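Non-atp dependent l-selective hydantoinase (Arthrobacter aurescens, PDB 1GKR) hydrolyses the ring of 5-substituted hydantoins with the aid of two zinc ions, favouring aryl over alkyl derivatives, with a stereoselectivity that depends on the substrate. Local coordinates at residues V214-L225 with H239-I249; A387-T398 with V419-G430. All coordinates share one frame; numbering follows the deposited sequence.

Overall arrangement
The chain opens with N-terminal strands between residues 2 and 46, then enters the catalytic barrel with strand 51-62. Contact 1 closes first. It joins helix 214-231 to the loop and helix after strand 234-237, which lies between its segments. The chain then runs through helices 341-350 and 357-372. Contact 2 pairs strand 389-393, which also pairs with 51-62, with strand 418-428 across a helix-free loop of 20 residues. The contacts lie in series and neither nest nor cross. The centres of contact 1 and contact 2 are about 33 Å apart, on opposite sides of the chain's centre. Contact 1 ties barrel helices together beside the zinc site; contact 2 ties strands away from it.

Contact 1: V214-L225 with H239-I249; sequences VFQENEAIQRAL and HVSNPDGVELI. With ZN (zinc ion), chain E.
E217 reaches S241 and N242 because its CG stands anti to the backbone N (chi1 172°) and the chain stays extended beyond CG. The carboxylate thus arrives at the loop that leads from H239 into helix 243-254. Two donors of this contact share OE1. S241 OG gives it a hydrogen bond of 2.6 Å, on the syn side of the carboxylate. N242 ND2 binds E217 OE1 at 2.8 Å, but from above the carboxylate plane; the carboxylate and amide planes are 71° apart. The other oxygen, E217 OE2, takes the backbone N of S241 at 3.1 Å in a nearly straight bond. Both carboxylate oxygens therefore grip the loop, which should limit rotation of the group. R289 also forms a salt bridge to OE1, which probably favours the charged form of E217.

N242 has a second task. It is the N-cap of helix 243-254, and its OD1 accepts from G245 N at 2.8 Å. Further along the two helices, toward their C-terminal ends, the contact becomes apolar. I221 CG2 rests on I249 CG1 at 3.7 Å, the two side chains crossing at about a right angle. Next along the helix, L225 CD2 lies 4.3 Å from I249 CG1. The backbones come close where N218 faces G245.

H239, just before the gripped loop, binds a zinc ion through NE2 at 2.3 Å. H183 and the carboxylated K147 complete the protein ligands of that ion. The helices are neighbours on the outside of the TIM barrel, their segments 214-225 and 243-249 nearly parallel at 11°. V240 and I249 pack inward on strand 259-263, N242 meets helix 291-303, and the ring of F215 meets that of F167 of the second subunit.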
loop_
_atom_site.group_PDB
_atom_site.type_symbol
_atom_site.label_atom_id
_atom_site.label_comp_id
_atom_site.label_asym_id
_atom_site.label_seq_id
_atom_site.Cartn_x
_atom_site.Cartn_y
_atom_site.Cartn_z
ATOM N N VAL A 214 -14.287 12.055 -11.982
ATOM C CA VAL A 214 -13.935 10.777 -11.384
ATOM C C VAL A 214 -13.615 10.892 -9.901
ATOM O O VAL A 214 -13.953 9.995 -9.126
ATOM C CB VAL A 214 -12.721 10.091 -12.086
ATOM C CG1 VAL A 214 -12.891 10.117 -13.577
ATOM C CG2 VAL A 214 -11.455 10.758 -11.700
ATOM N N PHE A 215 -12.996 11.995 -9.488
ATOM C CA PHE A 215 -12.626 12.113 -8.088
ATOM C C PHE A 215 -13.826 11.990 -7.159
ATOM O O PHE A 215 -13.700 11.450 -6.058
ATOM C CB PHE A 215 -11.822 13.396 -7.847
ATOM C CG PHE A 215 -12.636 14.574 -7.429
ATOM C CD1 PHE A 215 -13.105 14.684 -6.122
ATOM C CD2 PHE A 215 -12.902 15.599 -8.326
ATOM C CE1 PHE A 215 -13.827 15.800 -5.709
ATOM C CE2 PHE A 215 -13.627 16.729 -7.928
ATOM C CZ PHE A 215 -14.089 16.830 -6.618
ATOM N N GLN A 216 -14.998 12.449 -7.592
ATOM C CA GLN A 216 -16.161 12.312 -6.723
ATOM C C GLN A 216 -16.756 10.912 -6.844
ATOM O O GLN A 216 -17.266 10.366 -5.865
ATOM C CB GLN A 216 -17.215 13.408 -6.987
ATOM C CG GLN A 216 -17.839 13.476 -8.363
ATOM C CD GLN A 216 -18.947 12.470 -8.551
ATOM O OE1 GLN A 216 -19.718 12.192 -7.629
ATOM N NE2 GLN A 216 -19.052 11.927 -9.759
ATOM N N GLU A 217 -16.667 10.306 -8.026
ATOM C CA GLU A 217 -17.193 8.954 -8.179
ATOM C C GLU A 217 -16.347 8.047 -7.303
ATOM O O GLU A 217 -16.852 7.185 -6.579
ATOM C CB GLU A 217 -17.086 8.472 -9.627
ATOM C CG GLU A 217 -17.452 7.003 -9.800
ATOM C CD GLU A 217 -17.344 6.533 -11.236
ATOM O OE1 GLU A 217 -16.574 7.122 -12.011
ATOM O OE2 GLU A 217 -18.012 5.554 -11.606
ATOM N N ASN A 218 -15.042 8.251 -7.366
ATOM C CA ASN A 218 -14.136 7.429 -6.595
ATOM C C ASN A 218 -14.222 7.664 -5.096
ATOM O O ASN A 218 -13.969 6.760 -4.311
ATOM C CB ASN A 218 -12.721 7.622 -7.122
ATOM C CG ASN A 218 -12.535 6.999 -8.502
ATOM O OD1 ASN A 218 -11.548 7.267 -9.187
ATOM N ND2 ASN A 218 -13.483 6.158 -8.907
ATOM N N GLU A 219 -14.594 8.869 -4.689
ATOM C CA GLU A 219 -14.731 9.138 -3.267
ATOM C C GLU A 219 -15.909 8.310 -2.748
ATOM O O GLU A 219 -15.836 7.694 -1.682
ATOM C CB GLU A 219 -14.983 10.627 -3.037
ATOM C CG GLU A 219 -15.156 11.036 -1.580
ATOM C CD GLU A 219 -16.532 10.683 -1.013
ATOM O OE1 GLU A 219 -17.533 10.917 -1.726
ATOM O OE2 GLU A 219 -16.619 10.187 0.142
ATOM N N ALA A 220 -16.995 8.286 -3.512
ATOM C CA ALA A 220 -18.175 7.536 -3.109
ATOM C C ALA A 220 -17.850 6.047 -3.033
ATOM O O ALA A 220 -18.317 5.335 -2.133
ATOM C CB ALA A 220 -19.308 7.780 -4.088
ATOM N N ILE A 221 -17.049 5.566 -3.977
ATOM C CA ILE A 221 -16.693 4.162 -3.962
ATOM C C ILE A 221 -15.913 3.884 -2.672
ATOM O O ILE A 221 -16.183 2.913 -1.953
ATOM C CB ILE A 221 -15.858 3.806 -5.204
ATOM C CG1 ILE A 221 -16.754 3.831 -6.443
ATOM C CG2 ILE A 221 -15.233 2.445 -5.041
ATOM C CD1 ILE A 221 -16.000 3.673 -7.774
ATOM N N GLN A 222 -14.963 4.764 -2.375
ATOM C CA GLN A 222 -14.128 4.647 -1.183
ATOM C C GLN A 222 -14.986 4.609 0.081
ATOM O O GLN A 222 -14.740 3.822 0.990
ATOM C CB GLN A 222 -13.189 5.836 -1.123
ATOM C CG GLN A 222 -12.058 5.721 -0.130
ATOM C CD GLN A 222 -10.704 5.905 -0.822
ATOM O OE1 GLN A 222 -9.672 6.076 -0.167
ATOM N NE2 GLN A 222 -10.710 5.866 -2.161
ATOM N N ARG A 223 -15.995 5.474 0.118
ATOM C CA ARG A 223 -16.912 5.566 1.245
ATOM C C ARG A 223 -17.753 4.292 1.417
ATOM O O ARG A 223 -17.900 3.777 2.527
ATOM C CB ARG A 223 -17.837 6.761 1.047
ATOM C CG ARG A 223 -18.230 7.434 2.338
ATOM C CD ARG A 223 -19.322 8.438 2.139
ATOM N NE ARG A 223 -19.229 9.141 0.867
ATOM C CZ ARG A 223 -20.297 9.594 0.219
ATOM N NH1 ARG A 223 -21.505 9.409 0.740
ATOM N NH2 ARG A 223 -20.167 10.207 -0.950
ATOM N N ALA A 224 -18.316 3.798 0.320
ATOM C CA ALA A 224 -19.124 2.589 0.375
ATOM C C ALA A 224 -18.252 1.457 0.875
ATOM O O ALA A 224 -18.672 0.661 1.717
ATOM C CB ALA A 224 -19.657 2.255 -0.991
ATOM N N LEU A 225 -17.031 1.398 0.350
ATOM C CA LEU A 225 -16.076 0.378 0.735
ATOM C C LEU A 225 -15.812 0.385 2.255
ATOM O O LEU A 225 -15.857 -0.659 2.904
ATOM C CB LEU A 225 -14.789 0.596 -0.057
ATOM C CG LEU A 225 -14.487 -0.339 -1.243
ATOM C CD1 LEU A 225 -15.734 -0.924 -1.832
ATOM C CD2 LEU A 225 -13.725 0.424 -2.297
ATOM N N HIS A 239 -22.220 0.060 -12.272
ATOM C CA HIS A 239 -21.586 0.860 -13.328
ATOM C C HIS A 239 -20.407 1.728 -12.913
ATOM O O HIS A 239 -20.566 2.938 -12.736
ATOM C CB HIS A 239 -22.617 1.762 -13.985
ATOM C CG HIS A 239 -23.496 2.463 -13.003
ATOM N ND1 HIS A 239 -23.007 3.029 -11.846
ATOM C CD2 HIS A 239 -24.829 2.699 -13.004
ATOM C CE1 HIS A 239 -24.000 3.585 -11.175
ATOM N NE2 HIS A 239 -25.116 3.398 -11.856
ATOM N N VAL A 240 -19.239 1.105 -12.749
ATOM C CA VAL A 240 -18.014 1.821 -12.412
ATOM C C VAL A 240 -17.453 2.280 -13.760
ATOM O O VAL A 240 -17.161 1.459 -14.635
ATOM C CB VAL A 240 -17.025 0.899 -11.709
ATOM C CG1 VAL A 240 -15.675 1.592 -11.553
ATOM C CG2 VAL A 240 -17.585 0.527 -10.359
ATOM N N SER A 241 -17.301 3.590 -13.917
ATOM C CA SER A 241 -16.864 4.173 -15.183
ATOM C C SER A 241 -15.384 4.359 -15.443
ATOM O O SER A 241 -15.008 4.595 -16.590
ATOM C CB SER A 241 -17.484 5.549 -15.346
ATOM O OG SER A 241 -16.787 6.473 -14.519
ATOM N N ASN A 242 -14.551 4.282 -14.407
ATOM C CA ASN A 242 -13.130 4.532 -14.593
ATOM C C ASN A 242 -12.182 3.505 -13.983
ATOM O O ASN A 242 -12.486 2.887 -12.972
ATOM C CB ASN A 242 -12.815 5.920 -14.051
ATOM C CG ASN A 242 -12.796 5.955 -12.540
ATOM O OD1 ASN A 242 -11.795 5.599 -11.913
ATOM N ND2 ASN A 242 -13.906 6.366 -11.942
ATOM N N PRO A 243 -10.984 3.360 -14.569
ATOM C CA PRO A 243 -9.944 2.420 -14.141
ATOM C C PRO A 243 -9.565 2.500 -12.673
ATOM O O PRO A 243 -9.403 1.468 -12.009
ATOM C CB PRO A 243 -8.757 2.775 -15.036
ATOM C CG PRO A 243 -9.358 3.516 -16.188
ATOM C CD PRO A 243 -10.432 4.321 -15.541
ATOM N N ASP A 244 -9.404 3.717 -12.165
ATOM C CA ASP A 244 -9.018 3.880 -10.771
ATOM C C ASP A 244 -10.050 3.346 -9.788
ATOM O O ASP A 244 -9.692 2.828 -8.731
ATOM C CB ASP A 244 -8.711 5.345 -10.463
ATOM C CG ASP A 244 -7.523 5.868 -11.250
ATOM O OD1 ASP A 244 -6.533 5.121 -11.396
ATOM O OD2 ASP A 244 -7.571 7.026 -11.718
ATOM N N GLY A 245 -11.325 3.471 -10.134
ATOM C CA GLY A 245 -12.366 2.976 -9.259
ATOM C C GLY A 245 -12.351 1.462 -9.258
ATOM O O GLY A 245 -12.561 0.814 -8.221
ATOM N N VAL A 246 -12.110 0.886 -10.429
ATOM C CA VAL A 246 -12.055 -0.560 -10.537
ATOM C C VAL A 246 -10.948 -1.041 -9.609
ATOM O O VAL A 246 -11.147 -1.968 -8.819
ATOM C CB VAL A 246 -11.752 -1.018 -11.984
ATOM C CG1 VAL A 246 -11.543 -2.524 -12.027
ATOM C CG2 VAL A 246 -12.913 -0.639 -12.890
ATOM N N GLU A 247 -9.789 -0.389 -9.681
ATOM C CA GLU A 247 -8.675 -0.789 -8.840
ATOM C C GLU A 247 -8.995 -0.702 -7.340
ATOM O O GLU A 247 -8.695 -1.634 -6.585
ATOM C CB GLU A 247 -7.431 0.026 -9.200
ATOM C CG GLU A 247 -6.269 -0.844 -9.704
ATOM C CD GLU A 247 -5.694 -0.364 -11.036
ATOM O OE1 GLU A 247 -5.250 0.811 -11.107
ATOM O OE2 GLU A 247 -5.678 -1.160 -12.011
ATOM N N LEU A 248 -9.613 0.395 -6.911
ATOM C CA LEU A 248 -9.977 0.574 -5.508
ATOM C C LEU A 248 -10.789 -0.610 -4.999
ATOM O O LEU A 248 -10.522 -1.141 -3.922
ATOM C CB LEU A 248 -10.794 1.855 -5.344
ATOM C CG LEU A 248 -10.154 3.109 -4.727
ATOM C CD1 LEU A 248 -8.687 3.197 -5.078
ATOM C CD2 LEU A 248 -10.893 4.341 -5.239
ATOM N N ILE A 249 -11.781 -1.021 -5.781
ATOM C CA ILE A 249 -12.636 -2.137 -5.401
ATOM C C ILE A 249 -11.858 -3.439 -5.430
ATOM O O ILE A 249 -11.940 -4.251 -4.499
ATOM C CB ILE A 249 -13.858 -2.257 -6.347
ATOM C CG1 ILE A 249 -14.740 -1.024 -6.193
ATOM C CG2 ILE A 249 -14.661 -3.493 -6.026
ATOM C CD1 ILE A 249 -15.818 -0.934 -7.220
HETATM ZN ZN ZN E . -27.141 4.355 -11.471
#

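Contact 2: A387-T398 with V419-G430; sequences ADLLILDLDIDT and VTGAPVLTMVRG
D388 and R429 join the two segments at one end. R429 N donates to D388 OD1 at 2.6 Å, while D388 OD2 forms a salt bridge with K378, so both carboxylate oxygens have partners. The guanidinium of R429 turns to D120 instead. Beside this pair, A387 O accepts from G430 N at 3.1 Å.

The strands run antiparallel. M427 N binds L389 O at 3.0 Å, whereas the return bond from L389 N to M427 O is weak. I391 is served by two residues: its N donates to L425 O at 3.1 Å, and its O accepts from V424 N at 2.9 Å in an almost straight bond. This is consistent with a beta bulge at V424, where the chain turns a corner. P423 has no N-H to give; its backbone is opposite L392 in a non-hydrogen-bonded pair whose side chains diverge. The backbones of D388, L390 and L392 look the other way, bonding to G55, M53 and F51 of strand 51-62. D393 and A422 then exchange a pair of bonds. D393 OD1 also accepts from D395 N, forming an Asx turn. T420 O takes I396 N at 3.0 Å, and the hydroxyl of T420 is held by N351. V419 N donates to T398 O; the return bond from T398 N to V419 O is weak.

L389 lies alongside M427, and L389 CD2 is 3.6 Å from M427 CG. With its CG anti to the backbone N (chi1 179°), L425 meets I391 CD1, which is 3.9 Å from L425 CG.

Strand 389-393 is thus held between strands 51-62 and 418-428. Such C-terminal strands, added after the TIM barrel, are characteristic of the hydantoinase/dihydropyrimidinase family and of many other amidohydrolases, where they join N-terminal strands in a small beta domain.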
loop_
_atom_site.group_PDB
_atom_site.type_symbol
_atom_site.label_atom_id
_atom_site.label_comp_id
_atom_site.label_asym_id
_atom_site.label_seq_id
_atom_site.Cartn_x
_atom_site.Cartn_y
_atom_site.Cartn_z
ATOM N N ALA A 387 -32.007 -25.108 -19.031
ATOM C CA ALA A 387 -31.377 -25.139 -20.341
ATOM C C ALA A 387 -31.483 -23.761 -20.996
ATOM O O ALA A 387 -32.367 -23.527 -21.822
ATOM C CB ALA A 387 -32.046 -26.204 -21.225
ATOM N N ASP A 388 -30.600 -22.841 -20.612
ATOM C CA ASP A 388 -30.607 -21.506 -21.203
ATOM C C ASP A 388 -29.345 -21.330 -22.052
ATOM O O ASP A 388 -28.272 -21.096 -21.514
ATOM C CB ASP A 388 -30.658 -20.432 -20.108
ATOM C CG ASP A 388 -31.976 -20.443 -19.326
ATOM O OD1 ASP A 388 -32.847 -21.283 -19.623
ATOM O OD2 ASP A 388 -32.147 -19.609 -18.404
ATOM N N LEU A 389 -29.463 -21.461 -23.372
ATOM C CA LEU A 389 -28.293 -21.309 -24.223
ATOM C C LEU A 389 -28.472 -20.281 -25.293
ATOM O O LEU A 389 -29.564 -19.794 -25.565
ATOM C CB LEU A 389 -27.912 -22.573 -24.998
ATOM C CG LEU A 389 -28.320 -24.032 -24.873
ATOM C CD1 LEU A 389 -29.105 -24.298 -23.627
ATOM C CD2 LEU A 389 -29.105 -24.377 -26.090
ATOM N N LEU A 390 -27.353 -20.026 -25.944
ATOM C CA LEU A 390 -27.266 -19.116 -27.057
ATOM C C LEU A 390 -26.341 -19.820 -28.047
ATOM O O LEU A 390 -25.280 -20.326 -27.666
ATOM C CB LEU A 390 -26.622 -17.783 -26.645
ATOM C CG LEU A 390 -27.183 -16.948 -25.486
ATOM C CD1 LEU A 390 -26.490 -15.586 -25.444
ATOM C CD2 LEU A 390 -28.667 -16.759 -25.678
ATOM N N ILE A 391 -26.759 -19.917 -29.302
ATOM C CA ILE A 391 -25.880 -20.474 -30.309
ATOM C C ILE A 391 -25.329 -19.177 -30.899
ATOM O O ILE A 391 -26.090 -18.304 -31.306
ATOM C CB ILE A 391 -26.640 -21.273 -31.373
ATOM C CG1 ILE A 391 -27.217 -22.544 -30.744
ATOM C CG2 ILE A 391 -25.699 -21.639 -32.512
ATOM C CD1 ILE A 391 -27.969 -23.439 -31.705
ATOM N N LEU A 392 -24.014 -19.026 -30.901
ATOM C CA LEU A 392 -23.399 -17.812 -31.410
ATOM C C LEU A 392 -22.937 -17.907 -32.849
ATOM O O LEU A 392 -22.812 -18.981 -33.403
ATOM C CB LEU A 392 -22.198 -17.439 -30.541
ATOM C CG LEU A 392 -22.406 -16.509 -29.347
ATOM C CD1 LEU A 392 -23.620 -16.898 -28.541
ATOM C CD2 LEU A 392 -21.156 -16.560 -28.499
ATOM N N ASP A 393 -22.698 -16.756 -33.452
ATOM C CA ASP A 393 -22.188 -16.695 -34.804
ATOM C C ASP A 393 -21.218 -15.524 -34.763
ATOM O O ASP A 393 -21.642 -14.362 -34.761
ATOM C CB ASP A 393 -23.303 -16.415 -35.804
ATOM C CG ASP A 393 -22.847 -16.583 -37.241
ATOM O OD1 ASP A 393 -21.748 -16.102 -37.592
ATOM O OD2 ASP A 393 -23.594 -17.196 -38.029
ATOM N N LEU A 394 -19.924 -15.826 -34.695
ATOM C CA LEU A 394 -18.911 -14.783 -34.639
ATOM C C LEU A 394 -18.452 -14.333 -36.013
ATOM O O LEU A 394 -17.452 -13.631 -36.150
ATOM C CB LEU A 394 -17.700 -15.243 -33.817
ATOM C CG LEU A 394 -17.862 -15.401 -32.301
ATOM C CD1 LEU A 394 -18.963 -14.481 -31.784
ATOM C CD2 LEU A 394 -18.215 -16.820 -31.986
ATOM N N ASP A 395 -19.183 -14.732 -37.040
ATOM C CA ASP A 395 -18.809 -14.327 -38.376
ATOM C C ASP A 395 -19.971 -13.662 -39.110
ATOM O O ASP A 395 -20.395 -14.092 -40.181
ATOM C CB ASP A 395 -18.288 -15.528 -39.149
ATOM C CG ASP A 395 -17.782 -15.148 -40.513
ATOM O OD1 ASP A 395 -17.023 -14.153 -40.616
ATOM O OD2 ASP A 395 -18.148 -15.845 -41.483
ATOM N N ILE A 396 -20.473 -12.592 -38.507
ATOM C CA ILE A 396 -21.592 -11.824 -39.035
ATOM C C ILE A 396 -21.078 -10.482 -39.511
ATOM O O ILE A 396 -20.002 -10.033 -39.120
ATOM C CB ILE A 396 -22.638 -11.559 -37.927
ATOM C CG1 ILE A 396 -23.231 -12.875 -37.436
ATOM C CG2 ILE A 396 -23.714 -10.645 -38.425
ATOM C CD1 ILE A 396 -23.801 -13.742 -38.540
ATOM N N ASP A 397 -21.854 -9.846 -40.369
ATOM C CA ASP A 397 -21.510 -8.530 -40.869
ATOM C C ASP A 397 -22.820 -7.782 -40.966
ATOM O O ASP A 397 -23.675 -8.122 -41.782
ATOM C CB ASP A 397 -20.855 -8.605 -42.240
ATOM C CG ASP A 397 -20.523 -7.240 -42.789
ATOM O OD1 ASP A 397 -19.786 -6.488 -42.111
ATOM O OD2 ASP A 397 -21.005 -6.920 -43.896
ATOM N N THR A 398 -22.979 -6.777 -40.115
ATOM C CA THR A 398 -24.203 -6.003 -40.090
ATOM C C THR A 398 -24.023 -4.770 -39.209
ATOM O O THR A 398 -22.936 -4.536 -38.677
ATOM C CB THR A 398 -25.370 -6.884 -39.581
ATOM O OG1 THR A 398 -26.567 -6.108 -39.520
ATOM C CG2 THR A 398 -25.057 -7.463 -38.214
ATOM N N VAL A 419 -21.634 -4.715 -36.295
ATOM C CA VAL A 419 -21.815 -5.872 -35.434
ATOM C C VAL A 419 -21.249 -7.075 -36.181
ATOM O O VAL A 419 -21.720 -7.404 -37.268
ATOM C CB VAL A 419 -23.309 -6.107 -35.170
ATOM C CG1 VAL A 419 -23.508 -7.376 -34.367
ATOM C CG2 VAL A 419 -23.896 -4.903 -34.459
ATOM N N THR A 420 -20.247 -7.735 -35.609
ATOM C CA THR A 420 -19.645 -8.890 -36.266
ATOM C C THR A 420 -19.913 -10.203 -35.536
ATOM O O THR A 420 -19.489 -11.266 -35.981
ATOM C CB THR A 420 -18.119 -8.719 -36.413
ATOM O OG1 THR A 420 -17.521 -8.565 -35.116
ATOM C CG2 THR A 420 -17.801 -7.506 -37.273
ATOM N N GLY A 421 -20.614 -10.134 -34.413
ATOM C CA GLY A 421 -20.911 -11.349 -33.678
ATOM C C GLY A 421 -22.213 -11.168 -32.933
ATOM O O GLY A 421 -22.500 -10.069 -32.464
ATOM N N ALA A 422 -23.012 -12.223 -32.827
ATOM C CA ALA A 422 -24.277 -12.104 -32.124
ATOM C C ALA A 422 -24.952 -13.436 -31.904
ATOM O O ALA A 422 -24.664 -14.413 -32.595
ATOM C CB ALA A 422 -25.206 -11.194 -32.899
ATOM N N PRO A 423 -25.846 -13.507 -30.915
ATOM C CA PRO A 423 -26.520 -14.788 -30.700
ATOM C C PRO A 423 -27.512 -14.928 -31.852
ATOM O O PRO A 423 -28.151 -13.948 -32.219
ATOM C CB PRO A 423 -27.213 -14.598 -29.353
ATOM C CG PRO A 423 -27.485 -13.109 -29.314
ATOM C CD PRO A 423 -26.240 -12.500 -29.913
ATOM N N VAL A 424 -27.633 -16.121 -32.426
ATOM C CA VAL A 424 -28.552 -16.352 -33.542
ATOM C C VAL A 424 -29.689 -17.285 -33.142
ATOM O O VAL A 424 -30.562 -17.600 -33.942
ATOM C CB VAL A 424 -27.822 -16.983 -34.762
ATOM C CG1 VAL A 424 -26.666 -16.101 -35.194
ATOM C CG2 VAL A 424 -27.309 -18.371 -34.402
ATOM N N LEU A 425 -29.666 -17.738 -31.900
ATOM C CA LEU A 425 -30.692 -18.634 -31.380
ATOM C C LEU A 425 -30.569 -18.451 -29.882
ATOM O O LEU A 425 -29.468 -18.440 -29.336
ATOM C CB LEU A 425 -30.375 -20.091 -31.746
ATOM C CG LEU A 425 -31.209 -21.332 -31.354
ATOM C CD1 LEU A 425 -31.472 -21.399 -29.866
ATOM C CD2 LEU A 425 -32.501 -21.318 -32.101
ATOM N N THR A 426 -31.689 -18.261 -29.212
ATOM C CA THR A 426 -31.619 -18.121 -27.783
ATOM C C THR A 426 -32.777 -18.893 -27.201
ATOM O O THR A 426 -33.914 -18.759 -27.662
ATOM C CB THR A 426 -31.628 -16.623 -27.337
ATOM O OG1 THR A 426 -32.649 -16.416 -26.360
ATOM C CG2 THR A 426 -31.815 -15.700 -28.508
ATOM N N MET A 427 -32.479 -19.756 -26.234
ATOM C CA MET A 427 -33.530 -20.528 -25.607
ATOM C C MET A 427 -33.453 -20.457 -24.102
ATOM O O MET A 427 -32.360 -20.355 -23.523
ATOM C CB MET A 427 -33.492 -22.000 -26.043
ATOM C CG MET A 427 -32.359 -22.854 -25.492
ATOM S SD MET A 427 -32.763 -24.658 -25.480
ATOM C CE MET A 427 -32.694 -25.072 -27.194
ATOM N N VAL A 428 -34.620 -20.466 -23.467
ATOM C CA VAL A 428 -34.651 -20.467 -22.019
ATOM C C VAL A 428 -35.503 -21.654 -21.600
ATOM O O VAL A 428 -36.563 -21.911 -22.184
ATOM C CB VAL A 428 -35.169 -19.118 -21.411
ATOM C CG1 VAL A 428 -35.391 -18.123 -22.499
ATOM C CG2 VAL A 428 -36.405 -19.344 -20.557
ATOM N N ARG A 429 -34.999 -22.393 -20.611
ATOM C CA ARG A 429 -35.656 -23.579 -20.091
ATOM C C ARG A 429 -36.088 -24.553 -21.191
ATOM O O ARG A 429 -37.215 -25.064 -21.211
ATOM C CB ARG A 429 -36.829 -23.177 -19.201
ATOM C CG ARG A 429 -36.372 -22.692 -17.847
ATOM C CD ARG A 429 -37.514 -22.163 -16.996
ATOM N NE ARG A 429 -38.060 -20.922 -17.532
ATOM C CZ ARG A 429 -39.170 -20.842 -18.255
ATOM N NH1 ARG A 429 -39.861 -21.936 -18.528
ATOM N NH2 ARG A 429 -39.582 -19.668 -18.717
ATOM N N GLY A 430 -35.170 -24.800 -22.116
ATOM C CA GLY A 430 -35.444 -25.737 -23.181
ATOM C C GLY A 430 -36.319 -25.294 -24.338
ATOM O O GLY A 430 -36.585 -26.105 -25.226
#